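Local structure of CRISPR-associated protein CasA/Cse1 (Thermus thermophilus, 4AN8) at residues Tyr245-Glu257 against Val261-Leu273. The protein forms part of the Cascade ribonucleoprotein complex, which probably uses CRISPR RNA to target invading nucleic acids in bacterial adaptive immunity. Numbering follows the deposited sequence.
With ACT (acetate ion), chain D.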
# COMPACT_ATOMS: atom_id res chain seq x y z
N TYR A 245 -12.10 1.56 -6.07
CA TYR A 245 -11.75 2.35 -4.88
C TYR A 245 -12.81 2.27 -3.77
O TYR A 245 -12.52 2.43 -2.59
CB TYR A 245 -11.61 3.84 -5.25
CG TYR A 245 -10.30 4.23 -5.91
CD1 TYR A 245 -9.30 3.28 -6.20
CD2 TYR A 245 -10.07 5.56 -6.25
CE1 TYR A 245 -8.11 3.67 -6.80
CE2 TYR A 245 -8.88 5.95 -6.85
CZ TYR A 245 -7.91 5.02 -7.12
OH TYR A 245 -6.75 5.45 -7.72
N THR A 246 -14.06 2.07 -4.17
CA THR A 246 -15.13 2.07 -3.19
C THR A 246 -15.87 0.73 -3.18
O THR A 246 -17.04 0.67 -2.86
CB THR A 246 -16.14 3.20 -3.48
OG1 THR A 246 -16.75 2.98 -4.76
CG2 THR A 246 -15.41 4.59 -3.46
N TRP A 247 -15.16 -0.34 -3.54
CA TRP A 247 -15.76 -1.65 -3.62
C TRP A 247 -16.46 -2.13 -2.34
O TRP A 247 -15.88 -2.07 -1.24
CB TRP A 247 -14.68 -2.66 -3.98
CG TRP A 247 -15.21 -3.96 -4.42
CD1 TRP A 247 -15.42 -5.07 -3.65
CD2 TRP A 247 -15.65 -4.30 -5.75
NE1 TRP A 247 -15.95 -6.08 -4.43
CE2 TRP A 247 -16.09 -5.63 -5.72
CE3 TRP A 247 -15.70 -3.59 -6.96
CZ2 TRP A 247 -16.57 -6.29 -6.85
CZ3 TRP A 247 -16.19 -4.24 -8.08
CH2 TRP A 247 -16.62 -5.58 -8.02
N PRO A 248 -17.70 -2.66 -2.47
CA PRO A 248 -18.36 -3.24 -1.30
C PRO A 248 -18.00 -4.72 -1.08
O PRO A 248 -18.74 -5.60 -1.52
CB PRO A 248 -19.85 -3.11 -1.64
CG PRO A 248 -19.88 -3.30 -3.13
CD PRO A 248 -18.58 -2.68 -3.66
N ALA A 249 -16.88 -4.99 -0.40
CA ALA A 249 -16.37 -6.36 -0.29
C ALA A 249 -17.16 -7.22 0.69
O ALA A 249 -17.21 -8.44 0.57
CB ALA A 249 -14.93 -6.34 0.10
N ARG A 250 -17.75 -6.57 1.69
CA ARG A 250 -18.51 -7.28 2.69
C ARG A 250 -19.81 -6.52 2.93
O ARG A 250 -19.85 -5.32 2.71
CB ARG A 250 -17.72 -7.37 3.99
CG ARG A 250 -16.38 -8.12 3.85
CD ARG A 250 -16.59 -9.66 3.74
NE ARG A 250 -15.30 -10.35 3.73
CZ ARG A 250 -14.57 -10.52 2.62
NH1 ARG A 250 -15.02 -10.08 1.44
NH2 ARG A 250 -13.40 -11.14 2.69
N GLY A 251 -20.85 -7.23 3.37
CA GLY A 251 -22.05 -6.58 3.85
C GLY A 251 -21.80 -6.17 5.29
O GLY A 251 -21.42 -7.00 6.12
N VAL A 252 -22.00 -4.90 5.60
CA VAL A 252 -21.81 -4.43 6.96
C VAL A 252 -22.94 -3.49 7.29
O VAL A 252 -23.38 -2.71 6.44
CB VAL A 252 -20.48 -3.66 7.13
CG1 VAL A 252 -20.39 -3.06 8.53
CG2 VAL A 252 -19.28 -4.55 6.83
N ARG A 253 -23.42 -3.57 8.52
CA ARG A 253 -24.29 -2.52 9.04
C ARG A 253 -23.94 -2.18 10.48
O ARG A 253 -24.33 -2.92 11.41
CB ARG A 253 -25.76 -2.91 8.97
CG ARG A 253 -26.63 -1.70 8.72
CD ARG A 253 -27.69 -1.50 9.77
NE ARG A 253 -28.61 -2.63 9.86
CZ ARG A 253 -29.60 -2.70 10.74
NH1 ARG A 253 -29.81 -1.70 11.59
NH2 ARG A 253 -30.40 -3.76 10.76
N LEU A 254 -23.22 -1.08 10.65
CA LEU A 254 -22.85 -0.62 11.99
C LEU A 254 -24.12 -0.33 12.78
O LEU A 254 -25.05 0.27 12.27
CB LEU A 254 -22.01 0.64 11.90
CG LEU A 254 -20.80 0.51 11.00
CD1 LEU A 254 -20.14 1.87 10.86
CD2 LEU A 254 -19.81 -0.56 11.52
N LEU A 255 -24.14 -0.77 14.04
CA LEU A 255 -25.26 -0.52 14.92
C LEU A 255 -24.95 0.66 15.88
O LEU A 255 -23.94 0.64 16.59
CB LEU A 255 -25.61 -1.80 15.70
CG LEU A 255 -25.82 -3.08 14.86
CD1 LEU A 255 -26.30 -4.27 15.72
CD2 LEU A 255 -26.79 -2.81 13.71
N ASP A 256 -25.82 1.65 15.90
CA ASP A 256 -25.61 2.85 16.70
C ASP A 256 -26.03 2.62 18.15
O ASP A 256 -27.21 2.38 18.44
CB ASP A 256 -26.41 4.00 16.06
CG ASP A 256 -26.25 5.33 16.81
OD1 ASP A 256 -25.43 5.42 17.76
OD2 ASP A 256 -26.95 6.30 16.41
N GLU A 257 -25.05 2.68 19.06
CA GLU A 257 -25.30 2.57 20.50
C GLU A 257 -25.92 3.84 21.09
O GLU A 257 -26.32 3.85 22.24
CB GLU A 257 -24.00 2.30 21.26
CG GLU A 257 -23.31 1.03 20.89
CD GLU A 257 -24.08 -0.21 21.31
OE1 GLU A 257 -24.00 -0.56 22.51
OE2 GLU A 257 -24.77 -0.83 20.46
N VAL A 261 -20.29 2.95 18.54
CA VAL A 261 -20.56 1.65 17.93
C VAL A 261 -19.81 0.55 18.66
O VAL A 261 -18.61 0.69 18.94
CB VAL A 261 -20.13 1.63 16.43
CG1 VAL A 261 -20.18 0.21 15.89
CG2 VAL A 261 -21.01 2.57 15.62
N ARG A 262 -20.50 -0.54 18.95
CA ARG A 262 -19.87 -1.74 19.50
C ARG A 262 -20.01 -2.94 18.57
O ARG A 262 -19.12 -3.78 18.51
CB ARG A 262 -20.48 -2.11 20.86
CG ARG A 262 -20.19 -1.14 22.00
CD ARG A 262 -20.84 -1.63 23.32
NE ARG A 262 -20.46 -0.80 24.45
CZ ARG A 262 -21.15 0.24 24.89
NH1 ARG A 262 -22.29 0.60 24.30
NH2 ARG A 262 -20.70 0.94 25.92
N PHE A 263 -21.16 -3.04 17.89
CA PHE A 263 -21.54 -4.22 17.11
C PHE A 263 -22.02 -3.88 15.70
O PHE A 263 -22.34 -2.73 15.40
CB PHE A 263 -22.65 -5.02 17.83
CG PHE A 263 -22.23 -5.57 19.15
CD1 PHE A 263 -21.47 -6.72 19.23
CD2 PHE A 263 -22.59 -4.93 20.32
CE1 PHE A 263 -21.07 -7.23 20.45
CE2 PHE A 263 -22.18 -5.43 21.54
CZ PHE A 263 -21.42 -6.58 21.60
N MET A 264 -22.07 -4.90 14.85
CA MET A 264 -22.45 -4.73 13.46
C MET A 264 -23.17 -5.98 12.93
O MET A 264 -22.85 -7.11 13.32
CB MET A 264 -21.21 -4.45 12.62
CG MET A 264 -20.20 -5.58 12.59
SD MET A 264 -18.71 -5.11 11.65
CE MET A 264 -17.71 -6.57 11.85
N GLY A 265 -24.14 -5.76 12.04
CA GLY A 265 -24.67 -6.83 11.22
C GLY A 265 -23.59 -7.08 10.21
O GLY A 265 -22.85 -6.15 9.86
N TYR A 266 -23.48 -8.32 9.73
CA TYR A 266 -22.36 -8.73 8.89
C TYR A 266 -22.76 -9.86 7.94
O TYR A 266 -23.40 -10.83 8.36
CB TYR A 266 -21.19 -9.16 9.78
CG TYR A 266 -19.87 -9.26 9.04
CD1 TYR A 266 -19.13 -8.11 8.75
CD2 TYR A 266 -19.35 -10.49 8.64
CE1 TYR A 266 -17.94 -8.17 8.07
CE2 TYR A 266 -18.13 -10.56 7.94
CZ TYR A 266 -17.44 -9.39 7.66
OH TYR A 266 -16.23 -9.41 6.97
N GLY A 267 -22.39 -9.73 6.67
CA GLY A 267 -22.64 -10.76 5.67
C GLY A 267 -21.81 -10.57 4.42
O GLY A 267 -20.92 -9.73 4.38
N PRO A 268 -22.10 -11.32 3.35
CA PRO A 268 -21.44 -11.11 2.06
C PRO A 268 -21.93 -9.74 1.54
O PRO A 268 -23.00 -9.35 1.99
CB PRO A 268 -21.97 -12.26 1.23
CG PRO A 268 -23.39 -12.48 1.80
CD PRO A 268 -23.29 -12.20 3.25
N GLY A 269 -21.26 -8.98 0.68
CA GLY A 269 -20.18 -9.33 -0.19
C GLY A 269 -20.72 -9.21 -1.61
O GLY A 269 -21.50 -10.04 -2.02
N VAL A 270 -20.35 -8.18 -2.37
CA VAL A 270 -20.45 -8.30 -3.82
C VAL A 270 -19.27 -9.12 -4.35
O VAL A 270 -18.11 -8.87 -4.04
CB VAL A 270 -20.51 -6.94 -4.55
CG1 VAL A 270 -20.37 -7.15 -6.07
CG2 VAL A 270 -21.81 -6.25 -4.26
N GLU A 271 -19.59 -10.12 -5.18
CA GLU A 271 -18.56 -11.02 -5.72
C GLU A 271 -17.75 -10.38 -6.83
O GLU A 271 -18.31 -9.97 -7.83
CB GLU A 271 -19.20 -12.29 -6.27
CG GLU A 271 -19.74 -13.20 -5.21
CD GLU A 271 -18.65 -14.03 -4.58
OE1 GLU A 271 -17.81 -14.55 -5.35
OE2 GLU A 271 -18.64 -14.17 -3.34
N PRO A 272 -16.42 -10.34 -6.67
CA PRO A 272 -15.54 -9.79 -7.71
C PRO A 272 -15.38 -10.76 -8.88
O PRO A 272 -14.99 -11.90 -8.68
CB PRO A 272 -14.20 -9.63 -6.97
CG PRO A 272 -14.23 -10.71 -5.91
CD PRO A 272 -15.68 -10.82 -5.49
N LEU A 273 -15.71 -10.32 -10.08
CA LEU A 273 -15.45 -11.12 -11.27
C LEU A 273 -14.16 -10.64 -11.93
O LEU A 273 -13.85 -9.45 -11.89
CB LEU A 273 -16.60 -11.01 -12.26
CG LEU A 273 -17.95 -11.58 -11.79
CD1 LEU A 273 -19.02 -11.44 -12.87
CD2 LEU A 273 -17.77 -13.04 -11.37
C ACT D . -13.90 -12.53 6.00
O ACT D . -13.47 -11.43 5.53
OXT ACT D . -14.94 -12.46 6.72
CH3 ACT D . -13.20 -13.84 5.72
O HOH W 1 -16.74 -9.86 -1.78
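R250 lays its aliphatic arm across the phenol end of Y266, CD 3.3 Å from OH, with the guanidinium and ring planes 74° apart. Bent at chi2 (-75°), the arm turns its NE and NH2 to one oxygen of an acetate ion, probably from the crystallisation liquor; acetate O lies in the guanidinium plane at its edge, 2.8 Å from NE. NH1 turns back to the carbonyl of A249. Y266 OH is hydrogen-bonded to H164, and its approach to acetate OXT is weak and unsettled. The ring, with CG anti to the backbone N (chi1 -165°), meets V252 obliquely, CD1 4.0 Å from CG2. V252 CG1 touches M264 SD, and the CD2 methyl of L254 reaches M264 CB; V252 and L254 pack on L161 and A157 of helix 154-167. Strands 250-256 and 261-268 form an antiparallel beta hairpin, within a mixed sheet that strands 123-124 and 235-237 also join. G251 and G267, then R253 and G265, are hydrogen-bonded pairs, followed by a bond from L255 N to F263 O. The second strand is interrupted where a cis peptide joins P268 to G269, whose phi is positive, and CA of G269 sits 3.2 Å from A249 O in a CA-H...O contact. Beyond this break V270 N donates to P248 O, at the inverse gamma turn, while one water links the carbonyls of A249 and V270. V270 splits its methyls, CG2 against P248 CG (3.7 Å) and CG1 against W247 CZ2 (4.0 Å). Near the hairpin turn, the extended R262 meets the bent E257 at about a right angle; its NH1 lies 2.7 Å from OE1 of E257 in a salt bridge that uses the anti lone pair of that oxygen.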